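Local coordinates for ferric-siderophore receptor protein (Streptomyces coelicolor, PDB 6ENK) that binds the iron-loaded siderophore desferrioxamine B and, as a solute-binding protein, probably hands it on to a membrane transporter for uptake, at residues I48-G53 against V63-V68; N96-L101 against L125-E130; M265-S270 against R296-I301. All coordinates share one frame; numbering follows the deposited sequence.

In the fold
Contacts 2 and 3 approach one bound molecule, iron-loaded desferrioxamine B, from the two lobes of a periplasmic-binding-protein fold; contact 1 lies behind contact 2 in the parallel sheet of its lobe. Centres of contacts 2 and 3 are about 16 Å apart, and Trp126 NE1 lies 2.8 Å from Glu299 OE1, a probable hydrogen bond that ties the aromatic wall to the salt-bridge network round Arg268. Contact 1, centred about 13 Å from contact 2, reaches both through Phe51: its CE1 packs 3.5 Å from Ser127 CB, and its CE2 lies 3.4 Å from Glu299 OE1. Contact 1 thus backs the cleft at one remove, its Thr52 side chain about 12 Å from the siderophore.

Contact 1: I48-G53 against V63-V68; sequences IVAFTG and VEVKGV
Ile48 lies against Val63 and Val65 where a beta-alpha-beta unit closes, strand 48-51 running parallel to strand 67-69 with helix 52-59 between them in the chain. From CB, itself near Val65 CG2, the side chain forks. Branch CG2 packs on Val65 CG2 at 3.8 Å, while CG1, set anti to the carbonyl carbon (chi1 -59°), carries CD1 outward to Val63 CG1, 4.0 Å away, and close to the carbonyl oxygen of Glu64. Trimming this residue to an alanine would take away the CD1 contact with Val63 and the CG2 contact with Val65 and would probably open a gap there. Ile48 O also accepts from two successive backbone nitrogens, Lys66 N at 2.8 Å and Gly67 N at a longer 3.3 Å. One water bridges Ile48 N and Glu64 O. Further along, Ala50 N donates to Gly67 O at 2.9 Å, and the CA of Val68 approaches Ala50 O. Gly67 suits its place, since a CB there would press on Val49 CG2. The chemistry is thus that of the interior of a parallel sheet, polar atoms paired along the backbone and small aliphatic branches filling the space toward Leu58 of the helix.

Contact 2: N96-L101 against L125-E130; sequences NEWGKL and LWSVPE. With BJ5 (desferrioxamine B), chain E.
In both Trp98 and Trp126, CG anti to the backbone nitrogen (chi1 178° and -179°) carries the indoles toward each other and the bound siderophore, and chi2 sets how the rings are tilted. They form an edge-to-face pair. The pyrrole edge of Trp98 comes down on Trp126, its NE1 over the centre of the ring and 3.3 Å from Trp126 CE2, with the planes inclined at 58°. Trp98 is also sandwiched: the CA of Ser127 makes a CH-pi contact with one face, and desferrioxamine B covers the opposite one, its C12 being 3.4 Å from Trp98 CZ2. Trp126 adds its CH2, which lies 3.5 Å from C11 of the siderophore. The pair therefore forms an aromatic wall of the binding cleft.

Behind it, two type II turns, Glu97 to Lys100 and Leu125 to Val128, are pinned together by a single direct hydrogen bond, nearly straight, from Gly99 N to Ser127 OG at 2.9 Å. That hydroxyl also hydrogen-bonds a water that lies 2.8 Å from Glu97 O and 2.7 Å from Lys100 O. The positive phi of Gly99 suits the turn, and a CB there would collide with Trp98 CE3. At the far end Pro129 wedges in, with CD 3.5 Å from Leu101 CB and CG beside Gly99 O.

The two loops follow strands 92-95 and 113-118 and lead into helices 103-108 and 133-139; beneath them Leu101 and Ser127 rest on Phe69 of strand 67-69, while Phe51 of strand 48-51 meets Trp126 edge-to-face.

Contact 3: M265-S270 against R296-I301; sequences MDDRAS and RSPEPI. With BJ5 (desferrioxamine B), chain E.
Arg268 and Glu299 cross at about a right angle in a salt-bridge network with Asp266, at the ends of parallel strands 262-266 and 293-296 in the mixed sheet of a periplasmic-binding-protein fold. The guanidinium takes its partners round its rim. Asp266 is gripped side-on, NE to OD1 and NH2 to OD2, the second bond 2.9 Å long, both oxygens lying near the guanidinium plane. Asp266 OD1 also accepts from Arg268 N, completing an Asx turn, while Ser205 holds OD2. From the loop after strand 293-296, Glu299 OE2 receives Arg268 NH1 at 2.8 Å through its anti lone pair, the carboxylate turned 65° from the guanidinium. A bend at chi3 (-59°) turns the arginine tip toward the siderophore, where Arg268 NH2 donates to O31 of desferrioxamine B at 2.9 Å and Arg268 NH1 to its O22 at 3.0 Å. Two carboxylates thus fix the rotation of the cation and aim NH1 and NH2 at iron-bound hydroxamate oxygens, which its positive charge probably helps to balance.

Pro298 sits behind this centre. Its CB lies over one face of the Arg296 guanidinium, whose charge is met by Asp221, and also touches C24 of desferrioxamine B; its CG presses on Asp266 OD1. Along the backbone Arg296 N donates to Met265 O at 2.8 Å. Nearby, Ser297 OG donates to Asp267 OD2 over just 2.6 Å.

Contact 1: I48-G53 against V63-V68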
loop_
_atom_site.group_PDB
_atom_site.type_symbol
_atom_site.label_atom_id
_atom_site.label_comp_id
_atom_site.label_asym_id
_atom_site.label_seq_id
_atom_site.Cartn_x
_atom_site.Cartn_y
_atom_site.Cartn_z
ATOM N N ILE A 48 12.434 -10.141 14.120
ATOM C CA ILE A 48 11.329 -9.310 13.684
ATOM C C ILE A 48 10.399 -10.122 12.779
ATOM O O ILE A 48 10.859 -10.830 11.869
ATOM C CB ILE A 48 11.847 -8.088 12.897
ATOM C CG1 ILE A 48 12.810 -7.244 13.765
ATOM C CG2 ILE A 48 10.680 -7.233 12.409
ATOM C CD1 ILE A 48 13.539 -6.138 13.003
ATOM N N VAL A 49 9.098 -10.025 13.034
ATOM C CA VAL A 49 8.067 -10.577 12.155
ATOM C C VAL A 49 7.240 -9.404 11.668
ATOM O O VAL A 49 6.865 -8.541 12.468
ATOM C CB VAL A 49 7.204 -11.627 12.882
ATOM C CG1 VAL A 49 5.985 -12.015 12.063
ATOM C CG2 VAL A 49 8.060 -12.848 13.200
ATOM N N ALA A 50 6.967 -9.345 10.362
ATOM C CA ALA A 50 6.273 -8.189 9.799
ATOM C C ALA A 50 5.287 -8.543 8.706
ATOM O O ALA A 50 5.490 -9.498 7.953
ATOM C CB ALA A 50 7.267 -7.190 9.267
ATOM N N PHE A 51 4.250 -7.725 8.582
ATOM C CA PHE A 51 3.417 -7.762 7.393
ATOM C C PHE A 51 4.330 -7.653 6.186
ATOM O O PHE A 51 5.307 -6.864 6.220
ATOM C CB PHE A 51 2.440 -6.592 7.390
ATOM C CG PHE A 51 1.553 -6.556 6.185
ATOM C CD1 PHE A 51 0.658 -7.587 5.947
ATOM C CD2 PHE A 51 1.617 -5.493 5.278
ATOM C CE1 PHE A 51 -0.168 -7.576 4.837
ATOM C CE2 PHE A 51 0.800 -5.488 4.149
ATOM C CZ PHE A 51 -0.085 -6.530 3.929
ATOM N N THR A 52 4.015 -8.396 5.130
ATOM C CA THR A 52 4.915 -8.485 3.979
ATOM C C THR A 52 5.328 -7.115 3.437
ATOM O O THR A 52 6.531 -6.859 3.205
ATOM C CB THR A 52 4.324 -9.361 2.859
ATOM O OG1 THR A 52 4.099 -10.667 3.387
ATOM C CG2 THR A 52 5.281 -9.455 1.659
ATOM N N GLY A 53 4.355 -6.231 3.253
ATOM C CA GLY A 53 4.649 -4.885 2.748
ATOM C C GLY A 53 5.505 -4.059 3.703
ATOM O O GLY A 53 6.317 -3.251 3.258
ATOM N N VAL A 63 17.171 -3.317 6.901
ATOM C CA VAL A 63 16.693 -4.068 8.065
ATOM C C VAL A 63 16.055 -5.396 7.612
ATOM O O VAL A 63 15.051 -5.393 6.887
ATOM C CB VAL A 63 15.673 -3.244 8.877
ATOM C CG1 VAL A 63 15.156 -4.023 10.085
ATOM C CG2 VAL A 63 16.303 -1.934 9.315
ATOM N N GLU A 64 16.637 -6.502 8.071
ATOM C CA GLU A 64 16.165 -7.852 7.774
ATOM C C GLU A 64 15.086 -8.241 8.779
ATOM O O GLU A 64 15.133 -7.858 9.963
ATOM C CB GLU A 64 17.335 -8.856 7.853
ATOM C CG GLU A 64 17.031 -10.279 7.379
ATOM C CD GLU A 64 17.845 -11.383 8.077
ATOM O OE1 GLU A 64 18.244 -11.258 9.263
ATOM O OE2 GLU A 64 18.071 -12.418 7.422
ATOM N N VAL A 65 14.108 -8.992 8.281
ATOM C CA VAL A 65 13.029 -9.530 9.079
ATOM C C VAL A 65 13.154 -11.064 9.005
ATOM O O VAL A 65 13.680 -11.603 8.026
ATOM C CB VAL A 65 11.694 -8.972 8.523
ATOM C CG1 VAL A 65 10.498 -9.625 9.131
ATOM C CG2 VAL A 65 11.599 -7.476 8.768
ATOM N N LYS A 66 12.701 -11.760 10.040
ATOM C CA LYS A 66 12.787 -13.223 10.087
ATOM C C LYS A 66 11.551 -13.893 9.505
ATOM O O LYS A 66 11.667 -14.926 8.840
ATOM C CB LYS A 66 13.034 -13.738 11.509
ATOM C CG LYS A 66 14.392 -13.364 12.109
ATOM C CD LYS A 66 15.606 -13.840 11.310
ATOM C CE LYS A 66 16.916 -13.341 11.909
ATOM N NZ LYS A 66 17.089 -13.751 13.329
ATOM N N GLY A 67 10.379 -13.318 9.765
ATOM C CA GLY A 67 9.133 -13.869 9.261
ATOM C C GLY A 67 8.242 -12.795 8.671
ATOM O O GLY A 67 8.294 -11.609 9.081
ATOM N N VAL A 68 7.432 -13.216 7.712
ATOM C CA VAL A 68 6.456 -12.327 7.095
ATOM C C VAL A 68 5.090 -12.982 7.053
ATOM O O VAL A 68 4.974 -14.210 7.092
ATOM C CB VAL A 68 6.867 -11.869 5.674
ATOM C CG1 VAL A 68 8.189 -11.121 5.739
ATOM C CG2 VAL A 68 6.968 -13.050 4.706
HETATM O O HOH W 1 14.582 -9.902 12.078
#

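Contact 2: N96-L101 against L125-E130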
loop_
_atom_site.group_PDB
_atom_site.type_symbol
_atom_site.label_atom_id
_atom_site.label_comp_id
_atom_site.label_asym_id
_atom_site.label_seq_id
_atom_site.Cartn_x
_atom_site.Cartn_y
_atom_site.Cartn_z
ATOM N N ASN A 96 0.300 -16.377 3.357
ATOM C CA ASN A 96 0.654 -15.964 1.980
ATOM C C ASN A 96 -0.524 -15.251 1.312
ATOM O O ASN A 96 -0.690 -15.265 0.094
ATOM C CB ASN A 96 1.143 -17.175 1.161
ATOM C CG ASN A 96 2.154 -16.797 0.093
ATOM O OD1 ASN A 96 2.334 -15.610 -0.217
ATOM N ND2 ASN A 96 2.847 -17.811 -0.470
ATOM N N GLU A 97 -1.305 -14.577 2.145
ATOM C CA GLU A 97 -2.444 -13.776 1.732
ATOM C C GLU A 97 -2.752 -12.867 2.919
ATOM O O GLU A 97 -2.176 -13.055 4.013
ATOM C CB GLU A 97 -3.679 -14.622 1.368
ATOM C CG GLU A 97 -4.273 -15.488 2.490
ATOM C CD GLU A 97 -5.533 -16.213 2.031
ATOM O OE1 GLU A 97 -5.507 -16.856 0.981
ATOM O OE2 GLU A 97 -6.571 -16.133 2.707
ATOM N N TRP A 98 -3.631 -11.888 2.706
ATOM C CA TRP A 98 -4.077 -11.044 3.806
ATOM C C TRP A 98 -4.844 -11.913 4.830
ATOM O O TRP A 98 -5.536 -12.860 4.465
ATOM C CB TRP A 98 -4.966 -9.912 3.296
ATOM C CG TRP A 98 -5.489 -9.031 4.394
ATOM C CD1 TRP A 98 -4.931 -7.876 4.873
ATOM C CD2 TRP A 98 -6.678 -9.243 5.144
ATOM N NE1 TRP A 98 -5.703 -7.369 5.892
ATOM C CE2 TRP A 98 -6.780 -8.185 6.078
ATOM C CE3 TRP A 98 -7.653 -10.249 5.147
ATOM C CZ2 TRP A 98 -7.832 -8.092 6.985
ATOM C CZ3 TRP A 98 -8.698 -10.152 6.043
ATOM C CH2 TRP A 98 -8.775 -9.081 6.956
ATOM N N GLY A 99 -4.709 -11.580 6.101
ATOM C CA GLY A 99 -5.533 -12.152 7.147
ATOM C C GLY A 99 -5.193 -13.589 7.525
ATOM O O GLY A 99 -6.058 -14.306 8.055
ATOM N N LYS A 100 -3.937 -13.985 7.295
ATOM C CA LYS A 100 -3.464 -15.345 7.518
ATOM C C LYS A 100 -2.093 -15.336 8.201
ATOM O O LYS A 100 -1.180 -14.667 7.758
ATOM C CB LYS A 100 -3.411 -16.108 6.177
ATOM C CG LYS A 100 -3.170 -17.609 6.316
ATOM C CD LYS A 100 -4.021 -18.426 5.338
ATOM C CE LYS A 100 -3.580 -19.891 5.271
ATOM N NZ LYS A 100 -4.724 -20.822 5.543
ATOM N N LEU A 101 -1.973 -16.069 9.306
ATOM C CA LEU A 101 -0.764 -16.058 10.117
ATOM C C LEU A 101 -0.811 -17.296 10.999
ATOM O O LEU A 101 -1.572 -17.334 11.963
ATOM C CB LEU A 101 -0.702 -14.785 10.967
ATOM C CG LEU A 101 0.643 -14.347 11.584
ATOM C CD1 LEU A 101 0.498 -12.942 12.162
ATOM C CD2 LEU A 101 1.152 -15.287 12.659
ATOM N N LEU A 125 -4.505 -4.098 13.965
ATOM C CA LEU A 125 -3.294 -4.588 13.312
ATOM C C LEU A 125 -3.651 -5.232 11.981
ATOM O O LEU A 125 -4.348 -6.237 11.931
ATOM C CB LEU A 125 -2.564 -5.600 14.192
ATOM C CG LEU A 125 -2.107 -5.092 15.564
ATOM C CD1 LEU A 125 -1.217 -6.123 16.254
ATOM C CD2 LEU A 125 -1.410 -3.745 15.453
ATOM N N TRP A 126 -3.151 -4.648 10.905
ATOM C CA TRP A 126 -3.530 -5.059 9.574
ATOM C C TRP A 126 -2.998 -6.448 9.301
ATOM O O TRP A 126 -1.818 -6.723 9.561
ATOM C CB TRP A 126 -2.961 -4.074 8.568
ATOM C CG TRP A 126 -3.264 -4.302 7.131
ATOM C CD1 TRP A 126 -2.357 -4.588 6.150
ATOM C CD2 TRP A 126 -4.532 -4.183 6.486
ATOM N NE1 TRP A 126 -2.987 -4.682 4.928
ATOM C CE2 TRP A 126 -4.323 -4.440 5.104
ATOM C CE3 TRP A 126 -5.822 -3.919 6.934
ATOM C CZ2 TRP A 126 -5.353 -4.394 4.185
ATOM C CZ3 TRP A 126 -6.857 -3.880 6.019
ATOM C CH2 TRP A 126 -6.619 -4.129 4.661
ATOM N N SER A 127 -3.904 -7.306 8.841
ATOM C CA SER A 127 -3.613 -8.647 8.347
ATOM C C SER A 127 -3.324 -9.673 9.454
ATOM O O SER A 127 -3.088 -10.852 9.136
ATOM C CB SER A 127 -2.480 -8.614 7.312
ATOM O OG SER A 127 -2.432 -9.824 6.559
ATOM N N VAL A 128 -3.357 -9.256 10.731
ATOM C CA VAL A 128 -3.252 -10.212 11.847
ATOM C C VAL A 128 -4.649 -10.775 11.976
ATOM O O VAL A 128 -5.580 -9.996 12.167
ATOM C CB VAL A 128 -2.822 -9.557 13.164
ATOM C CG1 VAL A 128 -2.816 -10.570 14.297
ATOM C CG2 VAL A 128 -1.448 -8.906 13.021
ATOM N N PRO A 129 -4.819 -12.114 11.818
ATOM C CA PRO A 129 -6.159 -12.714 11.771
ATOM C C PRO A 129 -7.040 -12.362 12.973
ATOM O O PRO A 129 -6.617 -12.524 14.127
ATOM C CB PRO A 129 -5.884 -14.225 11.733
ATOM C CG PRO A 129 -4.496 -14.354 11.214
ATOM C CD PRO A 129 -3.755 -13.124 11.639
ATOM N N GLU A 130 -8.260 -11.885 12.696
ATOM C CA GLU A 130 -9.160 -11.447 13.763
ATOM C C GLU A 130 -9.392 -12.575 14.768
ATOM O O GLU A 130 -9.451 -12.324 15.974
ATOM C CB GLU A 130 -10.497 -10.895 13.210
ATOM C CG GLU A 130 -10.416 -9.466 12.679
ATOM C CD GLU A 130 -9.947 -8.470 13.736
ATOM O OE1 GLU A 130 -10.501 -8.507 14.868
ATOM O OE2 GLU A 130 -9.019 -7.671 13.454
HETATM FE FE BJ5 E . -9.955 -3.871 1.253
HETATM O O11 BJ5 E . -9.044 -5.596 0.894
HETATM O O12 BJ5 E . -9.990 -4.414 3.167
HETATM O O21 BJ5 E . -10.820 -2.152 1.676
HETATM O O22 BJ5 E . -8.254 -2.926 1.614
HETATM O O31 BJ5 E . -9.939 -3.397 -0.677
HETATM O O32 BJ5 E . -11.686 -4.780 0.842
HETATM N N11 BJ5 E . -8.747 -6.028 2.097
HETATM C C11 BJ5 E . -9.429 -5.582 3.268
HETATM C C12 BJ5 E . -9.446 -6.257 4.603
HETATM C C13 BJ5 E . -10.725 -5.966 5.392
HETATM C C14 BJ5 E . -10.601 -4.763 6.303
HETATM O O13 BJ5 E . -10.351 -4.885 7.502
HETATM N N12 BJ5 E . -10.837 -3.569 5.759
HETATM C C15 BJ5 E . -11.124 -2.368 6.543
HETATM C C16 BJ5 E . -10.045 -1.322 6.444
HETATM C C18 BJ5 E . -10.760 -0.354 4.177
HETATM C C17 BJ5 E . -9.646 -0.917 5.031
HETATM C C19 BJ5 E . -10.347 -0.109 2.734
HETATM N N21 BJ5 E . -9.877 -1.342 2.073
HETATM C C21 BJ5 E . -8.488 -1.661 1.874
HETATM C C22 BJ5 E . -7.311 -0.767 2.095
HETATM C C23 BJ5 E . -6.560 -0.427 0.809
HETATM C C24 BJ5 E . -7.396 0.355 -0.169
HETATM O O23 BJ5 E . -7.492 1.569 -0.104
HETATM N N22 BJ5 E . -8.011 -0.347 -1.118
HETATM C C25 BJ5 E . -8.687 0.229 -2.275
HETATM C C26 BJ5 E . -9.643 -0.747 -2.903
HETATM C C27 BJ5 E . -10.940 -0.924 -2.132
HETATM C C28 BJ5 E . -11.856 -2.009 -2.665
HETATM C C29 BJ5 E . -11.287 -3.422 -2.567
HETATM N N31 BJ5 E . -11.062 -3.830 -1.174
HETATM C C31 BJ5 E . -12.034 -4.528 -0.412
HETATM C C32 BJ5 E . -13.389 -4.940 -0.916
HETATM C C39 BJ5 E . -7.701 -7.040 2.169
HETATM C C40 BJ5 E . -8.107 -8.330 1.503
HETATM C C41 BJ5 E . -9.555 -8.742 1.754
HETATM C C42 BJ5 E . -9.762 -10.195 2.163
HETATM C C43 BJ5 E . -10.234 -11.096 1.038
HETATM N N44 BJ5 E . -9.712 -10.714 -0.271
HETATM O O HOH W 2 -1.461 -12.301 6.566
#

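Contact 3: M265-S270 against R296-I301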
loop_
_atom_site.group_PDB
_atom_site.type_symbol
_atom_site.label_atom_id
_atom_site.label_comp_id
_atom_site.label_asym_id
_atom_site.label_seq_id
_atom_site.Cartn_x
_atom_site.Cartn_y
_atom_site.Cartn_z
ATOM N N MET A 265 -5.783 0.972 -11.331
ATOM C CA MET A 265 -6.410 -0.267 -10.861
ATOM C C MET A 265 -5.555 -0.930 -9.781
ATOM O O MET A 265 -4.369 -1.180 -9.983
ATOM C CB MET A 265 -6.647 -1.247 -12.030
ATOM C CG MET A 265 -7.764 -0.816 -12.991
ATOM S SD MET A 265 -9.366 -0.630 -12.175
ATOM C CE MET A 265 -9.794 -2.344 -11.891
ATOM N N ASP A 266 -6.187 -1.184 -8.637
ATOM C CA ASP A 266 -5.660 -1.991 -7.552
ATOM C C ASP A 266 -4.854 -3.210 -8.079
ATOM O O ASP A 266 -5.345 -4.010 -8.879
ATOM C CB ASP A 266 -6.845 -2.434 -6.701
ATOM C CG ASP A 266 -6.480 -3.053 -5.376
ATOM O OD1 ASP A 266 -5.309 -3.333 -5.027
ATOM O OD2 ASP A 266 -7.460 -3.244 -4.621
ATOM N N ASP A 267 -3.622 -3.321 -7.581
ATOM C CA ASP A 267 -2.646 -4.333 -7.991
ATOM C C ASP A 267 -2.519 -5.532 -7.047
ATOM O O ASP A 267 -1.695 -6.421 -7.276
ATOM C CB ASP A 267 -1.269 -3.657 -8.208
ATOM C CG ASP A 267 -0.653 -3.065 -6.917
ATOM O OD1 ASP A 267 -1.287 -3.090 -5.840
ATOM O OD2 ASP A 267 0.480 -2.557 -6.988
ATOM N N ARG A 268 -3.325 -5.566 -5.983
ATOM C CA ARG A 268 -3.127 -6.546 -4.921
ATOM C C ARG A 268 -3.674 -7.926 -5.300
ATOM O O ARG A 268 -4.585 -8.055 -6.117
ATOM C CB ARG A 268 -3.757 -6.050 -3.609
ATOM C CG ARG A 268 -3.046 -4.812 -3.037
ATOM C CD ARG A 268 -3.714 -4.248 -1.806
ATOM N NE ARG A 268 -5.083 -3.889 -2.123
ATOM C CZ ARG A 268 -6.120 -3.896 -1.292
ATOM N NH1 ARG A 268 -5.980 -4.158 0.004
ATOM N NH2 ARG A 268 -7.314 -3.578 -1.779
ATOM N N ALA A 269 -3.111 -8.934 -4.656
ATOM C CA ALA A 269 -3.417 -10.342 -4.906
ATOM C C ALA A 269 -4.881 -10.715 -4.698
ATOM O O ALA A 269 -5.332 -11.712 -5.231
ATOM C CB ALA A 269 -2.543 -11.222 -4.020
ATOM N N SER A 270 -5.610 -9.944 -3.900
ATOM C CA SER A 270 -7.037 -10.210 -3.690
ATOM C C SER A 270 -7.944 -9.764 -4.862
ATOM O O SER A 270 -9.141 -9.994 -4.824
ATOM C CB SER A 270 -7.481 -9.546 -2.392
ATOM O OG SER A 270 -7.029 -8.201 -2.322
ATOM N N ARG A 296 -2.578 0.983 -9.622
ATOM C CA ARG A 296 -2.527 1.675 -8.347
ATOM C C ARG A 296 -2.067 0.677 -7.316
ATOM O O ARG A 296 -2.536 -0.471 -7.338
ATOM C CB ARG A 296 -3.911 2.133 -7.927
ATOM C CG ARG A 296 -3.904 2.823 -6.567
ATOM C CD ARG A 296 -5.296 3.115 -6.059
ATOM N NE ARG A 296 -5.163 3.539 -4.672
ATOM C CZ ARG A 296 -6.108 3.507 -3.735
ATOM N NH1 ARG A 296 -7.326 3.036 -3.983
ATOM N NH2 ARG A 296 -5.795 3.898 -2.500
ATOM N N SER A 297 -1.204 1.105 -6.389
ATOM C CA SER A 297 -0.893 0.284 -5.209
ATOM C C SER A 297 -1.610 0.865 -3.989
ATOM O O SER A 297 -1.074 1.779 -3.362
ATOM C CB SER A 297 0.606 0.263 -4.950
ATOM O OG SER A 297 1.322 -0.294 -6.024
ATOM N N PRO A 298 -2.830 0.368 -3.655
ATOM C CA PRO A 298 -3.530 0.910 -2.468
ATOM C C PRO A 298 -2.849 0.663 -1.118
ATOM O O PRO A 298 -3.197 1.316 -0.134
ATOM C CB PRO A 298 -4.920 0.234 -2.514
ATOM C CG PRO A 298 -5.048 -0.332 -3.871
ATOM C CD PRO A 298 -3.656 -0.648 -4.328
ATOM N N GLU A 299 -1.901 -0.276 -1.080
ATOM C CA GLU A 299 -1.012 -0.494 0.068
ATOM C C GLU A 299 0.440 -0.242 -0.370
ATOM O O GLU A 299 1.202 -1.194 -0.627
ATOM C CB GLU A 299 -1.143 -1.919 0.570
ATOM C CG GLU A 299 -2.519 -2.249 1.083
ATOM C CD GLU A 299 -2.579 -3.627 1.720
ATOM O OE1 GLU A 299 -1.693 -3.943 2.523
ATOM O OE2 GLU A 299 -3.528 -4.389 1.432
ATOM N N PRO A 300 0.831 1.042 -0.477
ATOM C CA PRO A 300 2.229 1.341 -0.818
ATOM C C PRO A 300 3.158 0.670 0.145
ATOM O O PRO A 300 2.822 0.547 1.351
ATOM C CB PRO A 300 2.322 2.861 -0.642
ATOM C CG PRO A 300 0.923 3.342 -0.896
ATOM C CD PRO A 300 0.057 2.281 -0.272
ATOM N N ILE A 301 4.285 0.193 -0.379
ATOM C CA ILE A 301 5.402 -0.218 0.470
ATOM C C ILE A 301 6.040 1.080 0.942
ATOM O O ILE A 301 6.443 1.923 0.100
ATOM C CB ILE A 301 6.407 -1.075 -0.315
ATOM C CG1 ILE A 301 5.722 -2.376 -0.766
ATOM C CG2 ILE A 301 7.656 -1.364 0.505
ATOM C CD1 ILE A 301 6.444 -3.056 -1.923
HETATM FE FE BJ5 E . -9.955 -3.871 1.253
HETATM O O11 BJ5 E . -9.044 -5.596 0.894
HETATM O O12 BJ5 E . -9.990 -4.414 3.167
HETATM O O21 BJ5 E . -10.820 -2.152 1.676
HETATM O O22 BJ5 E . -8.254 -2.926 1.614
HETATM O O31 BJ5 E . -9.939 -3.397 -0.677
HETATM O O32 BJ5 E . -11.686 -4.780 0.842
HETATM N N11 BJ5 E . -8.747 -6.028 2.097
HETATM C C11 BJ5 E . -9.429 -5.582 3.268
HETATM C C12 BJ5 E . -9.446 -6.257 4.603
HETATM C C13 BJ5 E . -10.725 -5.966 5.392
HETATM C C14 BJ5 E . -10.601 -4.763 6.303
HETATM O O13 BJ5 E . -10.351 -4.885 7.502
HETATM N N12 BJ5 E . -10.837 -3.569 5.759
HETATM C C15 BJ5 E . -11.124 -2.368 6.543
HETATM C C16 BJ5 E . -10.045 -1.322 6.444
HETATM C C18 BJ5 E . -10.760 -0.354 4.177
HETATM C C17 BJ5 E . -9.646 -0.917 5.031
HETATM C C19 BJ5 E . -10.347 -0.109 2.734
HETATM N N21 BJ5 E . -9.877 -1.342 2.073
HETATM C C21 BJ5 E . -8.488 -1.661 1.874
HETATM C C22 BJ5 E . -7.311 -0.767 2.095
HETATM C C23 BJ5 E . -6.560 -0.427 0.809
HETATM C C24 BJ5 E . -7.396 0.355 -0.169
HETATM O O23 BJ5 E . -7.492 1.569 -0.104
HETATM N N22 BJ5 E . -8.011 -0.347 -1.118
HETATM C C25 BJ5 E . -8.687 0.229 -2.275
HETATM C C26 BJ5 E . -9.643 -0.747 -2.903
HETATM C C27 BJ5 E . -10.940 -0.924 -2.132
HETATM C C28 BJ5 E . -11.856 -2.009 -2.665
HETATM C C29 BJ5 E . -11.287 -3.422 -2.567
HETATM N N31 BJ5 E . -11.062 -3.830 -1.174
HETATM C C31 BJ5 E . -12.034 -4.528 -0.412
HETATM C C32 BJ5 E . -13.389 -4.940 -0.916
HETATM C C39 BJ5 E . -7.701 -7.040 2.169
HETATM C C40 BJ5 E . -8.107 -8.330 1.503
HETATM C C41 BJ5 E . -9.555 -8.742 1.754
HETATM C C42 BJ5 E . -9.762 -10.195 2.163
HETATM C C43 BJ5 E . -10.234 -11.096 1.038
HETATM N N44 BJ5 E . -9.712 -10.714 -0.271
HETATM O O HOH W 3 -0.795 -2.235 -3.157
#